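Putative exported protein (PDB 5TTA) is of unknown function but carries a signal sequence, consistent with export from the cell, and belongs to the uncharacterised DUF5780 family. Local coordinates at residues D74-C79 against C209-T214; G86-L91 against K128-T133. All blocks are in the same frame, centred on the assembly; numbering follows the deposited sequence.

Interaction 1 of 2, residues D74-C79 against C209-T214; sequences DYEITC and CVKQVT
Glu-76 has more of its surface buried here than any other residue, and it meets two residues of the partner strand at once. Strands 74-79 and 209-214 run antiparallel, their axes 4.5 Å apart at closest approach. At Glu-76 the register slips by one: its carbonyl O takes a bond from Lys-211 N at 2.8 Å, in the carbonyl plane, and a weak, longer one from Gln-212 N at 3.4 Å. Its own N-H goes to Gln-212 O. The extra residue is Lys-211, whose psi of -47° kinks the strand and turns its CB toward 74-79.

The Glu-76 side chain, CG beside the backbone N and the rest extended, lies alongside both neighbours, all three pointing the same way. Lys-211 runs straight from a CG anti to the backbone N, then bends at its last torsion (chi4 -79°) so that NZ reaches Glu-76 OE2 at 3.0 Å, nearly along the C-O axis, in a salt bridge. Gln-212, with CG in the crowded position between N and C, stacks its amide on the Glu-76 carboxylate, the planes only 7° apart.

Asp-74 is next in buried area, its CB 3.9 Å from Thr-214 CB; its carboxylate forms a salt bridge with Arg-135 on the far side of strand 72-82. On the opposite face Ile-77 CG1 packs against Val-210 CG2 and Tyr-75 CB against Val-213 CG1, next to Leu-64 of strand 58-66. Two residues facing one across an antiparallel pair make a classic beta bulge, set within the protein's central sheet.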
ATOM      1  N   ASP A  74       3.340   2.681 -16.690  1.00 20.93           N
ATOM      2  CA  ASP A  74       1.896   2.876 -16.730  1.00 21.53           C
ATOM      3  C   ASP A  74       1.483   3.252 -18.150  1.00 19.66           C
ATOM      4  O   ASP A  74       2.301   3.674 -18.964  1.00 17.79           O
ATOM      5  CB  ASP A  74       1.443   3.953 -15.704  1.00 28.19           C
ATOM      6  CG  ASP A  74      -0.064   3.886 -15.371  1.00 34.09           C
ATOM      7  OD1 ASP A  74      -0.772   2.941 -15.790  1.00 27.15           O
ATOM      8  OD2 ASP A  74      -0.549   4.802 -14.680  1.00 39.73           O
ATOM      9  N   TYR A  75       0.217   3.025 -18.470  1.00 18.27           N
ATOM     10  CA  TYR A  75      -0.301   3.439 -19.769  1.00 18.85           C
ATOM     11  C   TYR A  75      -1.773   3.766 -19.619  1.00 19.29           C
ATOM     12  O   TYR A  75      -2.409   3.417 -18.626  1.00 19.93           O
ATOM     13  CB  TYR A  75      -0.077   2.373 -20.876  1.00 15.66           C
ATOM     14  CG  TYR A  75      -0.719   1.011 -20.622  1.00 25.61           C
ATOM     15  CD1 TYR A  75      -2.110   0.875 -20.497  1.00 30.95           C
ATOM     16  CD2 TYR A  75       0.053  -0.139 -20.575  1.00 23.25           C
ATOM     17  CE1 TYR A  75      -2.700  -0.362 -20.276  1.00 25.35           C
ATOM     18  CE2 TYR A  75      -0.520  -1.376 -20.370  1.00 26.34           C
ATOM     19  CZ  TYR A  75      -1.894  -1.486 -20.224  1.00 30.60           C
ATOM     20  OH  TYR A  75      -2.453  -2.735 -20.012  1.00 24.45           O
ATOM     21  N   GLU A  76      -2.303   4.465 -20.614  1.00 19.45           N
ATOM     22  CA  GLU A  76      -3.741   4.625 -20.792  1.00 17.74           C
ATOM     23  C   GLU A  76      -4.049   4.249 -22.230  1.00 20.91           C
ATOM     24  O   GLU A  76      -3.455   4.807 -23.161  1.00 18.71           O
ATOM     25  CB  GLU A  76      -4.209   6.052 -20.477  1.00 22.24           C
ATOM     26  CG  GLU A  76      -3.907   6.442 -19.040  1.00 24.70           C
ATOM     27  CD  GLU A  76      -4.368   7.846 -18.669  1.00 39.97           C
ATOM     28  OE1 GLU A  76      -4.162   8.230 -17.493  1.00 47.24           O
ATOM     29  OE2 GLU A  76      -4.931   8.557 -19.534  1.00 39.04           O
ATOM     30  N   ILE A  77      -4.964   3.301 -22.411  1.00 14.45           N
ATOM     31  CA  ILE A  77      -5.304   2.796 -23.735  1.00 13.03           C
ATOM     32  C   ILE A  77      -6.816   2.818 -23.873  1.00 15.04           C
ATOM     33  O   ILE A  77      -7.523   2.232 -23.040  1.00 20.03           O
ATOM     34  CB  ILE A  77      -4.763   1.374 -23.967  1.00 15.79           C
ATOM     35  CG1 ILE A  77      -3.236   1.407 -24.052  1.00 22.91           C
ATOM     36  CG2 ILE A  77      -5.352   0.797 -25.237  1.00 14.15           C
ATOM     37  CD1 ILE A  77      -2.614   0.001 -24.225  1.00 32.84           C
ATOM     38  N   THR A  78      -7.320   3.508 -24.908  1.00 14.48           N
ATOM     39  CA  THR A  78      -8.761   3.655 -25.073  1.00 17.78           C
ATOM     40  C   THR A  78      -9.236   2.689 -26.146  1.00 17.96           C
ATOM     41  O   THR A  78      -8.610   2.571 -27.202  1.00 21.21           O
ATOM     42  CB  THR A  78      -9.147   5.091 -25.452  1.00 17.03           C
ATOM     43  OG1 THR A  78      -8.802   5.976 -24.381  1.00 19.07           O
ATOM     44  CG2 THR A  78     -10.662   5.201 -25.711  1.00 17.95           C
ATOM     45  N   CYS A  79     -10.354   2.010 -25.877  1.00 16.59           N
ATOM     46  CA  CYS A  79     -10.963   1.094 -26.829  1.00 15.85           C
ATOM     47  C   CYS A  79     -12.378   1.530 -27.190  1.00 14.65           C
ATOM     48  O   CYS A  79     -13.080   2.158 -26.391  1.00 16.23           O
ATOM     49  CB  CYS A  79     -11.053  -0.327 -26.294  1.00 17.13           C
ATOM     50  SG  CYS A  79      -9.431  -1.075 -25.905  1.00 22.76           S
ATOM     51  N   CYS A 209      -6.419   2.752 -29.167  1.00 19.40           N
ATOM     52  CA  CYS A 209      -5.421   3.800 -29.372  1.00 20.95           C
ATOM     53  C   CYS A 209      -4.769   4.099 -28.033  1.00 18.54           C
ATOM     54  O   CYS A 209      -5.471   4.271 -27.028  1.00 21.80           O
ATOM     55  CB  CYS A 209      -6.062   5.073 -29.954  1.00 29.08           C
ATOM     56  SG  CYS A 209      -4.912   6.425 -30.378  1.00 27.08           S
ATOM     57  N   VAL A 210      -3.436   4.162 -28.036  1.00 16.97           N
ATOM     58  CA  VAL A 210      -2.680   4.592 -26.866  1.00 14.24           C
ATOM     59  C   VAL A 210      -2.941   6.069 -26.634  1.00 24.05           C
ATOM     60  O   VAL A 210      -2.782   6.881 -27.554  1.00 21.71           O
ATOM     61  CB  VAL A 210      -1.183   4.349 -27.069  1.00 19.29           C
ATOM     62  CG1 VAL A 210      -0.397   4.892 -25.872  1.00 24.98           C
ATOM     63  CG2 VAL A 210      -0.896   2.846 -27.290  1.00 26.47           C
ATOM     64  N   LYS A 211      -3.348   6.416 -25.416  1.00 18.22           N
ATOM     65  CA  LYS A 211      -3.583   7.805 -25.039  1.00 20.34           C
ATOM     66  C   LYS A 211      -2.315   8.417 -24.465  1.00 19.04           C
ATOM     67  O   LYS A 211      -1.894   9.497 -24.881  1.00 21.18           O
ATOM     68  CB  LYS A 211      -4.755   7.878 -24.047  1.00 21.16           C
ATOM     69  CG  LYS A 211      -5.115   9.278 -23.506  1.00 18.84           C
ATOM     70  CD  LYS A 211      -6.403   9.181 -22.668  1.00 24.95           C
ATOM     71  CE  LYS A 211      -6.878  10.548 -22.138  1.00 29.73           C
ATOM     72  NZ  LYS A 211      -6.100  10.985 -20.948  1.00 34.79           N
ATOM     73  N   GLN A 212      -1.664   7.716 -23.551  1.00 16.83           N
ATOM     74  CA  GLN A 212      -0.377   8.152 -23.020  1.00 17.00           C
ATOM     75  C   GLN A 212       0.331   6.960 -22.388  1.00 21.71           C
ATOM     76  O   GLN A 212      -0.276   5.916 -22.128  1.00 19.66           O
ATOM     77  CB  GLN A 212      -0.546   9.269 -21.987  1.00 18.12           C
ATOM     78  CG  GLN A 212      -1.320   8.876 -20.733  1.00 18.94           C
ATOM     79  CD  GLN A 212      -1.250   9.977 -19.672  1.00 26.83           C
ATOM     80  OE1 GLN A 212      -1.723  11.083 -19.888  1.00 28.77           O
ATOM     81  NE2 GLN A 212      -0.629   9.674 -18.543  1.00 23.41           N
ATOM     82  N   VAL A 213       1.617   7.138 -22.105  1.00 17.57           N
ATOM     83  CA  VAL A 213       2.376   6.143 -21.344  1.00 27.13           C
ATOM     84  C   VAL A 213       3.285   6.876 -20.374  1.00 22.33           C
ATOM     85  O   VAL A 213       3.668   8.033 -20.592  1.00 21.39           O
ATOM     86  CB  VAL A 213       3.219   5.150 -22.193  1.00 27.16           C
ATOM     87  CG1 VAL A 213       2.425   4.499 -23.350  1.00 22.67           C
ATOM     88  CG2 VAL A 213       4.510   5.757 -22.662  1.00 22.26           C
ATOM     89  N   THR A 214       3.638   6.182 -19.295  1.00 15.71           N
ATOM     90  CA  THR A 214       4.538   6.702 -18.270  1.00 21.36           C
ATOM     91  C   THR A 214       5.718   5.748 -18.156  1.00 21.13           C
ATOM     92  O   THR A 214       5.518   4.548 -17.948  1.00 19.87           O
ATOM     93  CB  THR A 214       3.838   6.815 -16.913  1.00 25.85           C
ATOM     94  OG1 THR A 214       2.655   7.613 -17.042  1.00 30.07           O
ATOM     95  CG2 THR A 214       4.790   7.437 -15.879  1.00 27.42           C
TER

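Interaction 2 of 2, residues G86-L91 against K128-T133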
ATOM      1  N   GLY A  86     -20.251  -2.784 -38.580  1.00 22.79           N
ATOM      2  CA  GLY A  86     -19.574  -1.507 -38.436  1.00 25.11           C
ATOM      3  C   GLY A  86     -20.333  -0.451 -37.661  1.00 28.56           C
ATOM      4  O   GLY A  86     -19.937   0.726 -37.695  1.00 24.49           O
ATOM      5  N   LYS A  87     -21.437  -0.821 -36.988  1.00 21.03           N
ATOM      6  CA  LYS A  87     -22.122   0.120 -36.104  1.00 20.36           C
ATOM      7  C   LYS A  87     -21.438   0.181 -34.738  1.00 24.46           C
ATOM      8  O   LYS A  87     -21.068  -0.852 -34.177  1.00 23.99           O
ATOM      9  CB  LYS A  87     -23.589  -0.279 -35.921  1.00 35.59           C
ATOM     10  CG  LYS A  87     -24.376  -0.462 -37.220  1.00 50.24           C
ATOM     11  CD  LYS A  87     -24.770   0.878 -37.845  1.00 56.20           C
ATOM     12  CE  LYS A  87     -26.041   0.757 -38.687  1.00 56.14           C
ATOM     13  NZ  LYS A  87     -25.786   0.127 -40.015  1.00 58.19           N
ATOM     14  N   PRO A  88     -21.272   1.371 -34.176  1.00 22.60           N
ATOM     15  CA  PRO A  88     -20.638   1.485 -32.859  1.00 21.28           C
ATOM     16  C   PRO A  88     -21.548   1.005 -31.731  1.00 23.96           C
ATOM     17  O   PRO A  88     -22.770   1.188 -31.755  1.00 22.15           O
ATOM     18  CB  PRO A  88     -20.351   2.989 -32.738  1.00 23.13           C
ATOM     19  CG  PRO A  88     -21.443   3.636 -33.588  1.00 29.56           C
ATOM     20  CD  PRO A  88     -21.699   2.673 -34.729  1.00 30.34           C
ATOM     21  N   LEU A  89     -20.932   0.407 -30.714  1.00 16.06           N
ATOM     22  CA  LEU A  89     -21.664  -0.190 -29.594  1.00 21.58           C
ATOM     23  C   LEU A  89     -21.326   0.523 -28.297  1.00 23.31           C
ATOM     24  O   LEU A  89     -20.145   0.775 -28.012  1.00 23.11           O
ATOM     25  CB  LEU A  89     -21.342  -1.683 -29.446  1.00 20.33           C
ATOM     26  CG  LEU A  89     -21.785  -2.549 -30.618  1.00 22.59           C
ATOM     27  CD1 LEU A  89     -21.164  -3.943 -30.479  1.00 29.14           C
ATOM     28  CD2 LEU A  89     -23.286  -2.623 -30.633  1.00 29.65           C
ATOM     29  N   GLU A  90     -22.356   0.825 -27.502  1.00 22.88           N
ATOM     30  CA  GLU A  90     -22.159   1.265 -26.125  1.00 22.48           C
ATOM     31  C   GLU A  90     -22.110   0.037 -25.227  1.00 20.94           C
ATOM     32  O   GLU A  90     -23.043  -0.778 -25.242  1.00 21.94           O
ATOM     33  CB  GLU A  90     -23.287   2.178 -25.654  1.00 29.05           C
ATOM     34  CG  GLU A  90     -23.333   3.513 -26.334  1.00 35.52           C
ATOM     35  CD  GLU A  90     -24.420   4.401 -25.759  1.00 43.70           C
ATOM     36  OE1 GLU A  90     -24.135   5.161 -24.808  1.00 48.24           O
ATOM     37  OE2 GLU A  90     -25.560   4.319 -26.257  1.00 50.17           O
ATOM     38  N   LEU A  91     -21.044  -0.074 -24.433  1.00 20.59           N
ATOM     39  CA  LEU A  91     -20.831  -1.212 -23.547  1.00 22.59           C
ATOM     40  C   LEU A  91     -20.767  -0.807 -22.080  1.00 20.97           C
ATOM     41  O   LEU A  91     -20.351   0.294 -21.737  1.00 17.75           O
ATOM     42  CB  LEU A  91     -19.507  -1.946 -23.880  1.00 20.48           C
ATOM     43  CG  LEU A  91     -19.383  -2.461 -25.316  1.00 20.32           C
ATOM     44  CD1 LEU A  91     -18.087  -3.272 -25.426  1.00 16.75           C
ATOM     45  CD2 LEU A  91     -20.570  -3.326 -25.679  1.00 20.75           C
ATOM     46  N   LYS A 128     -22.445   2.847 -18.855  1.00 23.73           N
ATOM     47  CA  LYS A 128     -22.429   2.421 -20.257  1.00 27.50           C
ATOM     48  C   LYS A 128     -21.853   3.539 -21.125  1.00 23.54           C
ATOM     49  O   LYS A 128     -22.135   4.720 -20.889  1.00 24.53           O
ATOM     50  CB  LYS A 128     -23.849   2.067 -20.726  1.00 28.55           C
ATOM     51  CG  LYS A 128     -23.879   1.396 -22.118  1.00 29.04           C
ATOM     52  CD  LYS A 128     -25.276   1.359 -22.749  1.00 30.68           C
ATOM     53  CE  LYS A 128     -26.087   0.165 -22.326  1.00 42.32           C
ATOM     54  NZ  LYS A 128     -27.529   0.333 -22.697  1.00 48.94           N
ATOM     55  N   SER A 129     -21.027   3.174 -22.109  1.00 23.99           N
ATOM     56  CA  SER A 129     -20.289   4.177 -22.884  1.00 27.26           C
ATOM     57  C   SER A 129     -19.773   3.577 -24.187  1.00 24.64           C
ATOM     58  O   SER A 129     -19.508   2.376 -24.271  1.00 18.31           O
ATOM     59  CB  SER A 129     -19.118   4.748 -22.065  1.00 25.84           C
ATOM     60  OG  SER A 129     -18.303   5.615 -22.841  1.00 24.39           O
ATOM     61  N   TYR A 130     -19.611   4.430 -25.216  1.00 18.89           N
ATOM     62  CA  TYR A 130     -18.941   3.957 -26.432  1.00 20.50           C
ATOM     63  C   TYR A 130     -17.461   3.644 -26.198  1.00 16.73           C
ATOM     64  O   TYR A 130     -16.875   2.829 -26.919  1.00 19.27           O
ATOM     65  CB  TYR A 130     -19.062   4.993 -27.564  1.00 27.21           C
ATOM     66  CG  TYR A 130     -20.428   5.055 -28.243  1.00 21.32           C
ATOM     67  CD1 TYR A 130     -20.874   4.017 -29.059  1.00 23.67           C
ATOM     68  CD2 TYR A 130     -21.255   6.170 -28.084  1.00 21.03           C
ATOM     69  CE1 TYR A 130     -22.127   4.068 -29.677  1.00 26.47           C
ATOM     70  CE2 TYR A 130     -22.489   6.234 -28.706  1.00 27.78           C
ATOM     71  CZ  TYR A 130     -22.920   5.184 -29.495  1.00 26.03           C
ATOM     72  OH  TYR A 130     -24.159   5.260 -30.094  1.00 32.04           O
ATOM     73  N   SER A 131     -16.822   4.296 -25.244  1.00 21.81           N
ATOM     74  CA  SER A 131     -15.394   4.094 -25.053  1.00 21.95           C
ATOM     75  C   SER A 131     -15.056   3.642 -23.635  1.00 20.41           C
ATOM     76  O   SER A 131     -15.787   3.894 -22.680  1.00 20.76           O
ATOM     77  CB  SER A 131     -14.609   5.371 -25.342  1.00 21.60           C
ATOM     78  OG  SER A 131     -14.908   6.334 -24.350  1.00 24.61           O
ATOM     79  N   HIS A 132     -13.886   3.022 -23.497  1.00 19.38           N
ATOM     80  CA  HIS A 132     -13.326   2.741 -22.185  1.00 25.13           C
ATOM     81  C   HIS A 132     -11.820   2.948 -22.217  1.00 20.98           C
ATOM     82  O   HIS A 132     -11.148   2.542 -23.170  1.00 18.24           O
ATOM     83  CB  HIS A 132     -13.620   1.303 -21.723  1.00 20.66           C
ATOM     84  CG  HIS A 132     -13.151   1.033 -20.328  1.00 19.02           C
ATOM     85  ND1 HIS A 132     -13.739   1.617 -19.232  1.00 21.31           N
ATOM     86  CD2 HIS A 132     -12.152   0.248 -19.849  1.00 20.03           C
ATOM     87  CE1 HIS A 132     -13.136   1.195 -18.131  1.00 28.12           C
ATOM     88  NE2 HIS A 132     -12.162   0.370 -18.479  1.00 23.01           N
ATOM     89  N   THR A 133     -11.277   3.546 -21.164  1.00 17.03           N
ATOM     90  CA  THR A 133      -9.838   3.743 -21.096  1.00 18.55           C
ATOM     91  C   THR A 133      -9.280   2.793 -20.054  1.00 16.82           C
ATOM     92  O   THR A 133      -9.540   2.964 -18.858  1.00 20.76           O
ATOM     93  CB  THR A 133      -9.480   5.194 -20.786  1.00 23.07           C
ATOM     94  OG1 THR A 133      -9.881   6.009 -21.897  1.00 24.27           O
ATOM     95  CG2 THR A 133      -7.971   5.333 -20.606  1.00 22.17           C
TER
HETATM   96  O   HOH W   1     -17.854   1.954 -29.265  1.00 16.73           O
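Tyr-130 lays its ring flat on the side chain of Glu-90, and this is the tightly packed part of the contact. Glu-90 CG sits 3.4 Å from the ring centroid and only 5° off the normal, a CH-pi contact almost exactly over the centre. Extended beyond CG, the chain carries its carboxylate on across the ring, the two planes 21° apart. Pro-88 lies beside the tyrosine, pointing the same way, with its CB 3.7 Å from Tyr-130 CE1, and its carbonyl O comes up at the ring edge. Tyr-130 CG stands beside its own backbone N, which brings one face over Glu-90 and turns an edge to Pro-88 and Leu-89.

Next to this packing the backbones join through one antiparallel bridge, a hydrogen-bonded pair of Leu-91 and Ser-129. Leu-91 N gives to Ser-129 O at 2.9 Å, and Ser-129 N returns a bond to Leu-91 O at 3.0 Å; both donors stand above the carbonyl planes they meet. Ser-129 O also accepts from the indole N-H of Trp-93, so two donors grip it. Strands 88-89 and 131-135 each pair antiparallel with strand 72-82, and this lone bridge joins the chain following 88-89 to that leading into 131-135. From Ser-131 on, 128-133 no longer touches 86-91. Ser-129 OG donates to Ser-131 O, while a water in the plane of the Tyr-130 ring, at its edge, links Leu-89 O and Tyr-130 O.

Lys-128 marks the looser, solvent side. Its aliphatic part rests on Glu-90, Lys-128 CD 3.6 Å from Glu-90 CB, but a bend at chi3 (-86°) carries the amine off, and Lys-128 NZ stays 5.7 Å from Glu-90 OE2, too far for a salt bridge, so any attraction between the charges is probably weak.

How the interactions relate
Following the chain from the N terminus, after strands 41-50 and 58-66, strand 72-82 supplies 74-79. The chain then turns into 86-91, whose short strand 88-89 pairs back on 72-82. Interaction 2 closes the next excursion when 128-133 returns beside 86-91. Strand 131-135 then runs along 72-82, and only after the helices 143-150 and 156-175 does 209-214 arrive to close interaction 1, so the smaller loop lies wholly within the larger. Their centres are about 17 Å apart, yet they touch: Cys-79 N lies 2.9 Å from His-132 O, and Thr-78 OG1 2.7 Å from Thr-133 OG1, both probable hydrogen bonds. Strand 72-82 is shared, pairing with 205-215 in interaction 1 and with 88-89 and 131-135 of interaction 2.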